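Long-range contacts in rhamnosidase B (Bacillus sp., PDB 2OKX), which probably hydrolyses terminal alpha-L-rhamnose residues from rhamnosides with inversion of configuration, as a glycoside hydrolase of family 78: residues L198-L203 with Y525-T530; G444-G449 with T557-E562; P690-V695 with I752-R757. One frame throughout, in Å; residues are numbered along the deposited sequence.

Interaction 1: residues L198-L203 with Y525-T530; sequences LTEEKL and YIRQST
Lys202 lies across one face of the Tyr525 ring, with its CE almost exactly over the middle, 3.7 Å from the ring centroid in a CH-pi contact. The ammonium NZ rides above the same face at 4.5 Å from the centroid, a cation-pi contact, while the CG of Arg527, next but one along the tyrosine's own strand, sits at the ring edge. With CG anti to its backbone N (chi1 -173°) and an extended chain beyond, Lys202 passes obliquely over the ring, and its NZ goes on to a salt bridge with Glu523. The second flat group, the Arg527 guanidinium, is met at its edge and nearly in its plane by Glu200: NE donates to the anti lone pair of OE1 at 2.8 Å, with the carboxylate plane turned 58° from the guanidinium. Glu200 OE2 has a second cation in Arg61.

The backbones pair as well: strand 201-203 runs antiparallel to strand 520-528, part of a sheet to which the concanavalin-like domain contributes. Glu201–Gln528 and Leu203–Ile526 are hydrogen-bonded pairs, and Lys202–Arg527 between them is a non-hydrogen-bonded pair. On the face bearing Leu203 and Gln528, Leu203 CD1 packs 3.8 Å from Gln528 CB, while Gln528 OE1 accepts from Arg447. Where the strand pairing ends, Thr199 takes over: its N donates to Thr530 O at 2.8 Å, and its OG1 accepts from Thr530 N at 3.0 Å. A side-chain hydroxyl thereby continues the ladder in the place of a carbonyl.

The Lys202 and Arg527 face thus carries two cations, Lys202 NZ and Arg527 NH1 5.7 Å apart, each paired with its own carboxylate; Glu523 and Glu200 probably offset the like-charge repulsion and steady both long side chains.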
loop_
_atom_site.group_PDB
_atom_site.type_symbol
_atom_site.label_atom_id
_atom_site.label_comp_id
_atom_site.label_asym_id
_atom_site.label_seq_id
_atom_site.Cartn_x
_atom_site.Cartn_y
_atom_site.Cartn_z
ATOM N N LEU A 198 2.394 17.082 0.093
ATOM C CA LEU A 198 3.115 16.128 0.924
ATOM C C LEU A 198 4.498 16.660 1.273
ATOM O O LEU A 198 5.001 17.599 0.650
ATOM C CB LEU A 198 3.257 14.781 0.201
ATOM C CG LEU A 198 1.978 14.077 -0.278
ATOM C CD1 LEU A 198 2.317 12.648 -0.698
ATOM C CD2 LEU A 198 0.939 14.059 0.833
ATOM N N THR A 199 5.109 16.059 2.283
ATOM C CA THR A 199 6.440 16.460 2.697
ATOM C C THR A 199 7.426 15.752 1.786
ATOM O O THR A 199 7.060 14.884 1.004
ATOM C CB THR A 199 6.773 15.975 4.124
ATOM O OG1 THR A 199 6.913 14.549 4.104
ATOM C CG2 THR A 199 5.682 16.347 5.103
ATOM N N GLU A 200 8.683 16.146 1.886
ATOM C CA GLU A 200 9.753 15.489 1.163
ATOM C C GLU A 200 11.010 15.941 1.879
ATOM O O GLU A 200 11.485 17.059 1.684
ATOM C CB GLU A 200 9.785 15.856 -0.326
ATOM C CG GLU A 200 10.859 15.053 -1.077
ATOM C CD GLU A 200 10.543 14.802 -2.550
ATOM O OE1 GLU A 200 11.492 14.537 -3.316
ATOM O OE2 GLU A 200 9.354 14.849 -2.939
ATOM N N GLU A 201 11.516 15.083 2.760
ATOM C CA GLU A 201 12.706 15.429 3.513
ATOM C C GLU A 201 13.797 14.392 3.371
ATOM O O GLU A 201 13.579 13.187 3.527
ATOM C CB GLU A 201 12.371 15.680 4.995
ATOM C CG GLU A 201 11.932 14.486 5.809
ATOM C CD GLU A 201 11.497 14.871 7.228
ATOM O OE1 GLU A 201 12.315 15.416 7.997
ATOM O OE2 GLU A 201 10.324 14.627 7.577
ATOM N N LYS A 202 14.980 14.890 3.051
ATOM C CA LYS A 202 16.146 14.054 2.857
ATOM C C LYS A 202 16.624 13.528 4.196
ATOM O O LYS A 202 16.971 14.299 5.091
ATOM C CB LYS A 202 17.243 14.870 2.183
ATOM C CG LYS A 202 18.465 14.086 1.779
ATOM C CD LYS A 202 19.410 15.003 1.022
ATOM C CE LYS A 202 20.654 14.274 0.549
ATOM N NZ LYS A 202 21.508 15.201 -0.251
ATOM N N LEU A 203 16.621 12.209 4.328
ATOM C CA LEU A 203 17.063 11.558 5.551
ATOM C C LEU A 203 18.165 10.568 5.212
ATOM O O LEU A 203 18.038 9.782 4.270
ATOM C CB LEU A 203 15.892 10.828 6.216
ATOM C CG LEU A 203 14.719 11.707 6.651
ATOM C CD1 LEU A 203 13.592 10.832 7.188
ATOM C CD2 LEU A 203 15.196 12.704 7.707
ATOM N N TYR A 525 20.573 7.734 0.286
ATOM C CA TYR A 525 19.599 8.219 1.256
ATOM C C TYR A 525 18.188 8.024 0.735
ATOM O O TYR A 525 17.981 7.466 -0.342
ATOM C CB TYR A 525 19.820 9.715 1.476
ATOM C CG TYR A 525 19.742 10.498 0.179
ATOM C CD1 TYR A 525 20.874 10.690 -0.618
ATOM C CD2 TYR A 525 18.519 10.978 -0.293
ATOM C CE1 TYR A 525 20.786 11.337 -1.857
ATOM C CE2 TYR A 525 18.420 11.619 -1.523
ATOM C CZ TYR A 525 19.556 11.795 -2.300
ATOM O OH TYR A 525 19.445 12.416 -3.524
ATOM N N ILE A 526 17.216 8.494 1.507
ATOM C CA ILE A 526 15.829 8.415 1.085
ATOM C C ILE A 526 15.178 9.763 1.321
ATOM O O ILE A 526 15.472 10.439 2.308
ATOM C CB ILE A 526 15.025 7.330 1.859
ATOM C CG1 ILE A 526 13.640 7.180 1.221
ATOM C CG2 ILE A 526 14.880 7.713 3.347
ATOM C CD1 ILE A 526 12.804 6.028 1.769
ATOM N N ARG A 527 14.335 10.187 0.387
ATOM C CA ARG A 527 13.616 11.433 0.570
ATOM C C ARG A 527 12.263 10.950 1.062
ATOM O O ARG A 527 11.405 10.542 0.273
ATOM C CB ARG A 527 13.496 12.208 -0.752
ATOM C CG ARG A 527 14.849 12.691 -1.291
ATOM C CD ARG A 527 14.714 13.514 -2.573
ATOM N NE ARG A 527 14.052 14.792 -2.329
ATOM C CZ ARG A 527 14.638 15.856 -1.789
ATOM N NH1 ARG A 527 15.920 15.817 -1.437
ATOM N NH2 ARG A 527 13.935 16.960 -1.583
ATOM N N GLN A 528 12.093 10.944 2.379
ATOM C CA GLN A 528 10.843 10.489 2.974
ATOM C C GLN A 528 9.722 11.432 2.588
ATOM O O GLN A 528 9.915 12.646 2.534
ATOM C CB GLN A 528 10.966 10.409 4.501
ATOM C CG GLN A 528 9.685 9.957 5.195
ATOM C CD GLN A 528 9.933 9.506 6.618
ATOM O OE1 GLN A 528 10.559 8.475 6.854
ATOM N NE2 GLN A 528 9.455 10.286 7.577
ATOM N N SER A 529 8.550 10.867 2.321
ATOM C CA SER A 529 7.399 11.662 1.912
ATOM C C SER A 529 6.103 11.162 2.534
ATOM O O SER A 529 5.715 10.016 2.326
ATOM C CB SER A 529 7.269 11.632 0.384
ATOM O OG SER A 529 6.077 12.278 -0.037
ATOM N N THR A 530 5.436 12.026 3.297
ATOM C CA THR A 530 4.170 11.668 3.925
ATOM C C THR A 530 3.254 12.879 3.945
ATOM O O THR A 530 3.643 13.977 3.552
ATOM C CB THR A 530 4.350 11.227 5.399
ATOM O OG1 THR A 530 4.648 12.378 6.203
ATOM C CG2 THR A 530 5.491 10.221 5.534
#

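Interaction 2: residues G444-G449 with T557-E562; sequences GAERSG and TRLCME
A single water joins Ser448 to Leu559 and Glu562: it accepts from Ser448 OG at 2.6 Å and donates to Leu559 O and to Glu562 OE1, each at 2.7 Å. It bridges a strand-to-helix-end contact between the concanavalin-like domain, which supplies strand 446-448, and the six-hairpin glycosidase domain, whose helix 544-559 ends here. No direct hydrogen bond joins the two segments, leaving the polar link to this water and the remainder to Leu559.

The leucine CG stands anti to its carbonyl carbon (chi1 -60°), and the two methyls beyond it reach the strand at different points. CD1 touches Glu446, 3.4 Å from its carbonyl O and 3.6 Å from its CG, the two side chains crossing at a slant; CD2 rests beside the Arg447–Ser448 peptide, 3.9 Å from Ser448 N. That nitrogen is buried and has no hydrogen-bond partner in the model.

Further polar links surround the contact. Glu446 O accepts from His555 of the same helix, a direct bond between the domains one turn back, and Glu562 OE2 forms a salt bridge with Arg65. Arg502 also donates to Ser448 OG, giving the hydroxyl a partner besides the water, whereas the direct separation of Ser448 OG and Glu562 OE1 is 4.5 Å.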
loop_
_atom_site.group_PDB
_atom_site.type_symbol
_atom_site.label_atom_id
_atom_site.label_comp_id
_atom_site.label_asym_id
_atom_site.label_seq_id
_atom_site.Cartn_x
_atom_site.Cartn_y
_atom_site.Cartn_z
ATOM N N GLY A 444 17.452 2.380 9.857
ATOM C CA GLY A 444 17.272 2.497 11.298
ATOM C C GLY A 444 15.828 2.246 11.690
ATOM O O GLY A 444 15.519 1.892 12.830
ATOM N N ALA A 445 14.939 2.436 10.726
ATOM C CA ALA A 445 13.515 2.229 10.927
ATOM C C ALA A 445 12.862 2.170 9.561
ATOM O O ALA A 445 13.471 2.519 8.552
ATOM C CB ALA A 445 12.917 3.381 11.737
ATOM N N GLU A 446 11.621 1.718 9.531
ATOM C CA GLU A 446 10.887 1.657 8.286
ATOM C C GLU A 446 10.717 3.101 7.823
ATOM O O GLU A 446 10.570 4.006 8.647
ATOM C CB GLU A 446 9.514 1.028 8.532
ATOM C CG GLU A 446 8.628 0.893 7.299
ATOM C CD GLU A 446 8.620 -0.517 6.733
ATOM O OE1 GLU A 446 7.753 -0.807 5.878
ATOM O OE2 GLU A 446 9.474 -1.335 7.139
ATOM N N ARG A 447 10.781 3.320 6.514
ATOM C CA ARG A 447 10.562 4.647 5.955
ATOM C C ARG A 447 9.809 4.472 4.639
ATOM O O ARG A 447 9.687 3.359 4.123
ATOM C CB ARG A 447 11.884 5.403 5.747
ATOM C CG ARG A 447 12.565 5.813 7.064
ATOM C CD ARG A 447 13.546 6.965 6.883
ATOM N NE ARG A 447 14.225 7.334 8.128
ATOM C CZ ARG A 447 13.637 7.905 9.180
ATOM N NH1 ARG A 447 12.342 8.190 9.162
ATOM N NH2 ARG A 447 14.351 8.196 10.260
ATOM N N SER A 448 9.275 5.565 4.113
ATOM C CA SER A 448 8.520 5.515 2.870
ATOM C C SER A 448 8.896 6.731 2.048
ATOM O O SER A 448 8.783 7.866 2.516
ATOM C CB SER A 448 7.017 5.524 3.169
ATOM O OG SER A 448 6.241 5.543 1.983
ATOM N N GLY A 449 9.352 6.503 0.824
ATOM C CA GLY A 449 9.732 7.632 0.002
ATOM C C GLY A 449 10.538 7.317 -1.238
ATOM O O GLY A 449 10.468 6.215 -1.793
ATOM N N THR A 557 1.570 5.142 11.717
ATOM C CA THR A 557 0.510 6.019 11.232
ATOM C C THR A 557 1.066 7.052 10.263
ATOM O O THR A 557 0.479 7.308 9.217
ATOM C CB THR A 557 -0.184 6.714 12.415
ATOM O OG1 THR A 557 -0.675 5.711 13.313
ATOM C CG2 THR A 557 -1.358 7.578 11.930
ATOM N N ARG A 558 2.204 7.636 10.614
ATOM C CA ARG A 558 2.859 8.626 9.766
ATOM C C ARG A 558 3.139 8.046 8.378
ATOM O O ARG A 558 2.791 8.650 7.362
ATOM C CB ARG A 558 4.162 9.075 10.434
ATOM C CG ARG A 558 4.977 10.121 9.691
ATOM C CD ARG A 558 5.932 10.793 10.674
ATOM N NE ARG A 558 6.584 9.813 11.542
ATOM C CZ ARG A 558 7.021 10.074 12.772
ATOM N NH1 ARG A 558 6.873 11.289 13.283
ATOM N NH2 ARG A 558 7.593 9.119 13.495
ATOM N N LEU A 559 3.760 6.870 8.338
ATOM C CA LEU A 559 4.112 6.243 7.067
ATOM C C LEU A 559 2.920 5.760 6.248
ATOM O O LEU A 559 3.046 5.517 5.044
ATOM C CB LEU A 559 5.075 5.075 7.300
ATOM C CG LEU A 559 6.415 5.382 7.970
ATOM C CD1 LEU A 559 7.255 4.115 7.944
ATOM C CD2 LEU A 559 7.142 6.520 7.248
ATOM N N CYS A 560 1.771 5.612 6.894
ATOM C CA CYS A 560 0.570 5.171 6.204
ATOM C C CYS A 560 -0.340 6.345 5.879
ATOM O O CYS A 560 -1.538 6.172 5.659
ATOM C CB CYS A 560 -0.187 4.142 7.042
ATOM S SG CYS A 560 0.669 2.556 7.140
ATOM N N MET A 561 0.240 7.542 5.868
ATOM C CA MET A 561 -0.496 8.750 5.529
ATOM C C MET A 561 0.203 9.404 4.340
ATOM O O MET A 561 1.235 10.060 4.498
ATOM C CB MET A 561 -0.541 9.719 6.720
ATOM C CG MET A 561 -1.496 9.294 7.832
ATOM S SD MET A 561 -1.428 10.333 9.320
ATOM C CE MET A 561 -2.375 11.770 8.796
ATOM N N GLU A 562 -0.344 9.183 3.147
ATOM C CA GLU A 562 0.193 9.764 1.917
ATOM C C GLU A 562 -0.847 10.805 1.512
ATOM O O GLU A 562 -1.297 11.579 2.353
ATOM C CB GLU A 562 0.317 8.690 0.827
ATOM C CG GLU A 562 1.204 7.505 1.213
ATOM C CD GLU A 562 1.398 6.508 0.081
ATOM O OE1 GLU A 562 2.066 5.479 0.316
ATOM O OE2 GLU A 562 0.888 6.745 -1.039
HETATM O O HOH W 1 3.704 5.296 2.457
#

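Interaction 3: residues P690-V695 with I752-R757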
loop_
_atom_site.group_PDB
_atom_site.type_symbol
_atom_site.label_atom_id
_atom_site.label_comp_id
_atom_site.label_asym_id
_atom_site.label_seq_id
_atom_site.Cartn_x
_atom_site.Cartn_y
_atom_site.Cartn_z
ATOM N N PRO A 690 -17.297 -17.871 5.342
ATOM C CA PRO A 690 -17.344 -18.242 3.924
ATOM C C PRO A 690 -17.949 -17.158 3.041
ATOM O O PRO A 690 -18.753 -16.347 3.496
ATOM C CB PRO A 690 -18.190 -19.509 3.938
ATOM C CG PRO A 690 -19.185 -19.208 5.023
ATOM C CD PRO A 690 -18.301 -18.628 6.113
ATOM N N ASN A 691 -17.553 -17.145 1.773
ATOM C CA ASN A 691 -18.085 -16.174 0.827
ATOM C C ASN A 691 -19.519 -16.607 0.546
ATOM O O ASN A 691 -20.214 -16.013 -0.277
ATOM C CB ASN A 691 -17.280 -16.203 -0.473
ATOM C CG ASN A 691 -15.807 -15.938 -0.253
ATOM O OD1 ASN A 691 -15.415 -14.857 0.181
ATOM N ND2 ASN A 691 -14.977 -16.932 -0.552
ATOM N N GLU A 692 -19.941 -17.647 1.260
ATOM C CA GLU A 692 -21.265 -18.242 1.125
ATOM C C GLU A 692 -22.477 -17.404 1.504
ATOM O O GLU A 692 -22.884 -16.518 0.759
ATOM C CB GLU A 692 -21.319 -19.558 1.906
ATOM C CG GLU A 692 -20.404 -20.642 1.362
ATOM C CD GLU A 692 -20.504 -21.929 2.154
ATOM O OE1 GLU A 692 -19.796 -22.901 1.813
ATOM O OE2 GLU A 692 -21.292 -21.963 3.120
ATOM N N GLY A 693 -23.057 -17.691 2.666
ATOM C CA GLY A 693 -24.257 -16.980 3.065
ATOM C C GLY A 693 -24.269 -16.008 4.226
ATOM O O GLY A 693 -23.825 -14.870 4.098
ATOM N N ILE A 694 -24.799 -16.463 5.358
ATOM C CA ILE A 694 -24.939 -15.636 6.552
ATOM C C ILE A 694 -23.741 -15.634 7.498
ATOM O O ILE A 694 -23.564 -16.554 8.296
ATOM C CB ILE A 694 -26.189 -16.062 7.359
ATOM C CG1 ILE A 694 -27.406 -16.123 6.436
ATOM C CG2 ILE A 694 -26.451 -15.072 8.483
ATOM C CD1 ILE A 694 -28.661 -16.638 7.112
ATOM N N VAL A 695 -22.927 -14.587 7.408
ATOM C CA VAL A 695 -21.762 -14.457 8.276
ATOM C C VAL A 695 -22.161 -13.535 9.428
ATOM O O VAL A 695 -22.537 -12.381 9.217
ATOM C CB VAL A 695 -20.561 -13.868 7.508
ATOM C CG1 VAL A 695 -19.347 -13.787 8.422
ATOM C CG2 VAL A 695 -20.255 -14.739 6.292
ATOM N N ILE A 752 -23.796 -19.266 9.023
ATOM C CA ILE A 752 -24.752 -20.249 8.538
ATOM C C ILE A 752 -24.368 -20.381 7.069
ATOM O O ILE A 752 -24.488 -19.427 6.297
ATOM C CB ILE A 752 -26.214 -19.758 8.630
ATOM C CG1 ILE A 752 -26.647 -19.664 10.093
ATOM C CG2 ILE A 752 -27.130 -20.719 7.874
ATOM C CD1 ILE A 752 -28.094 -19.235 10.277
ATOM N N HIS A 753 -23.885 -21.559 6.695
ATOM C CA HIS A 753 -23.458 -21.813 5.329
ATOM C C HIS A 753 -24.590 -21.745 4.311
ATOM O O HIS A 753 -25.765 -21.704 4.672
ATOM C CB HIS A 753 -22.758 -23.168 5.269
ATOM C CG HIS A 753 -21.469 -23.203 6.029
ATOM N ND1 HIS A 753 -20.288 -22.711 5.516
ATOM C CD2 HIS A 753 -21.186 -23.630 7.283
ATOM C CE1 HIS A 753 -19.333 -22.834 6.420
ATOM N NE2 HIS A 753 -19.852 -23.387 7.502
ATOM N N ALA A 754 -24.218 -21.726 3.036
ATOM C CA ALA A 754 -25.180 -21.651 1.948
ATOM C C ALA A 754 -26.208 -22.779 1.993
ATOM O O ALA A 754 -27.386 -22.556 1.724
ATOM C CB ALA A 754 -24.446 -21.663 0.610
ATOM N N ASP A 755 -25.763 -23.984 2.334
ATOM C CA ASP A 755 -26.661 -25.132 2.400
ATOM C C ASP A 755 -27.473 -25.149 3.689
ATOM O O ASP A 755 -28.143 -26.136 3.997
ATOM C CB ASP A 755 -25.872 -26.440 2.264
ATOM C CG ASP A 755 -24.813 -26.602 3.338
ATOM O OD1 ASP A 755 -24.145 -27.659 3.356
ATOM O OD2 ASP A 755 -24.645 -25.675 4.159
ATOM N N GLY A 756 -27.409 -24.053 4.439
ATOM C CA GLY A 756 -28.153 -23.961 5.682
ATOM C C GLY A 756 -27.438 -24.571 6.870
ATOM O O GLY A 756 -27.940 -24.520 7.991
ATOM N N ARG A 757 -26.264 -25.147 6.633
ATOM C CA ARG A 757 -25.503 -25.758 7.714
ATOM C C ARG A 757 -24.962 -24.707 8.680
ATOM O O ARG A 757 -24.157 -23.853 8.304
ATOM C CB ARG A 757 -24.344 -26.587 7.151
ATOM C CG ARG A 757 -23.519 -27.287 8.221
ATOM C CD ARG A 757 -22.500 -28.241 7.612
ATOM N NE ARG A 757 -21.471 -27.548 6.841
ATOM C CZ ARG A 757 -20.555 -26.743 7.369
ATOM N NH1 ARG A 757 -20.536 -26.523 8.678
ATOM N NH2 ARG A 757 -19.655 -26.157 6.589
#
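Ile694 and Ile752 form an antiparallel hydrogen-bonded pair, Ile694 N donating to Ile752 O at 3.1 Å and Ile752 N to Ile694 O at 2.8 Å. It is a minimal beta bridge within the six-hairpin glycosidase domain, joining the short strand 694-695, just before helix 696-715, to the end of strand 747-752. The two isoleucine side chains lie side by side and point the same way, CB to CB 3.9 Å, with their CD1 methyls also close.

Beyond the bridge, a type I turn from His753 to Gly756 carries the second chain round. Glu692, extended past CG, brings OE2 to His753 ND1 and Ala754 N, modelled at 2.7 Å and 2.9 Å; the site of OE2 is less certain, so these lengths are approximate. The carboxylate meets the imidazole at its edge, their planes 70° apart, and Pro690 CG packs 3.7 Å from the same ND1. Within the segment 752-757, the Arg757 guanidinium turns one face to His753, whose CG stands 3.5 Å above it toward the rim. Asp755 closes an Asx turn: its OD2 accepts from Arg757 N at 3.0 Å, approached from above the carboxylate plane.

Interactions 1 and 2 meet through the strands of the concanavalin-like region: they touch through Gln528 and Arg447 and through a probable Ser529–Ser448 backbone bond, with centres about 9 Å apart. Along the chain their segments alternate. Interaction 1 is a partly buried sheet pairing with ion pairs on one face, whereas interaction 2 is buried, small and poor in direct bonds, setting that region against the end of helix 544-559 of the glycosidase domain chiefly through one leucine and one water. Interaction 3 stands apart, its centre 39 Å from that of interaction 2 and 48 Å from that of interaction 1; it pairs a short strand with the end of another, about 31 Å from the chain's centre, adding a less certain histidine–carboxylate contact.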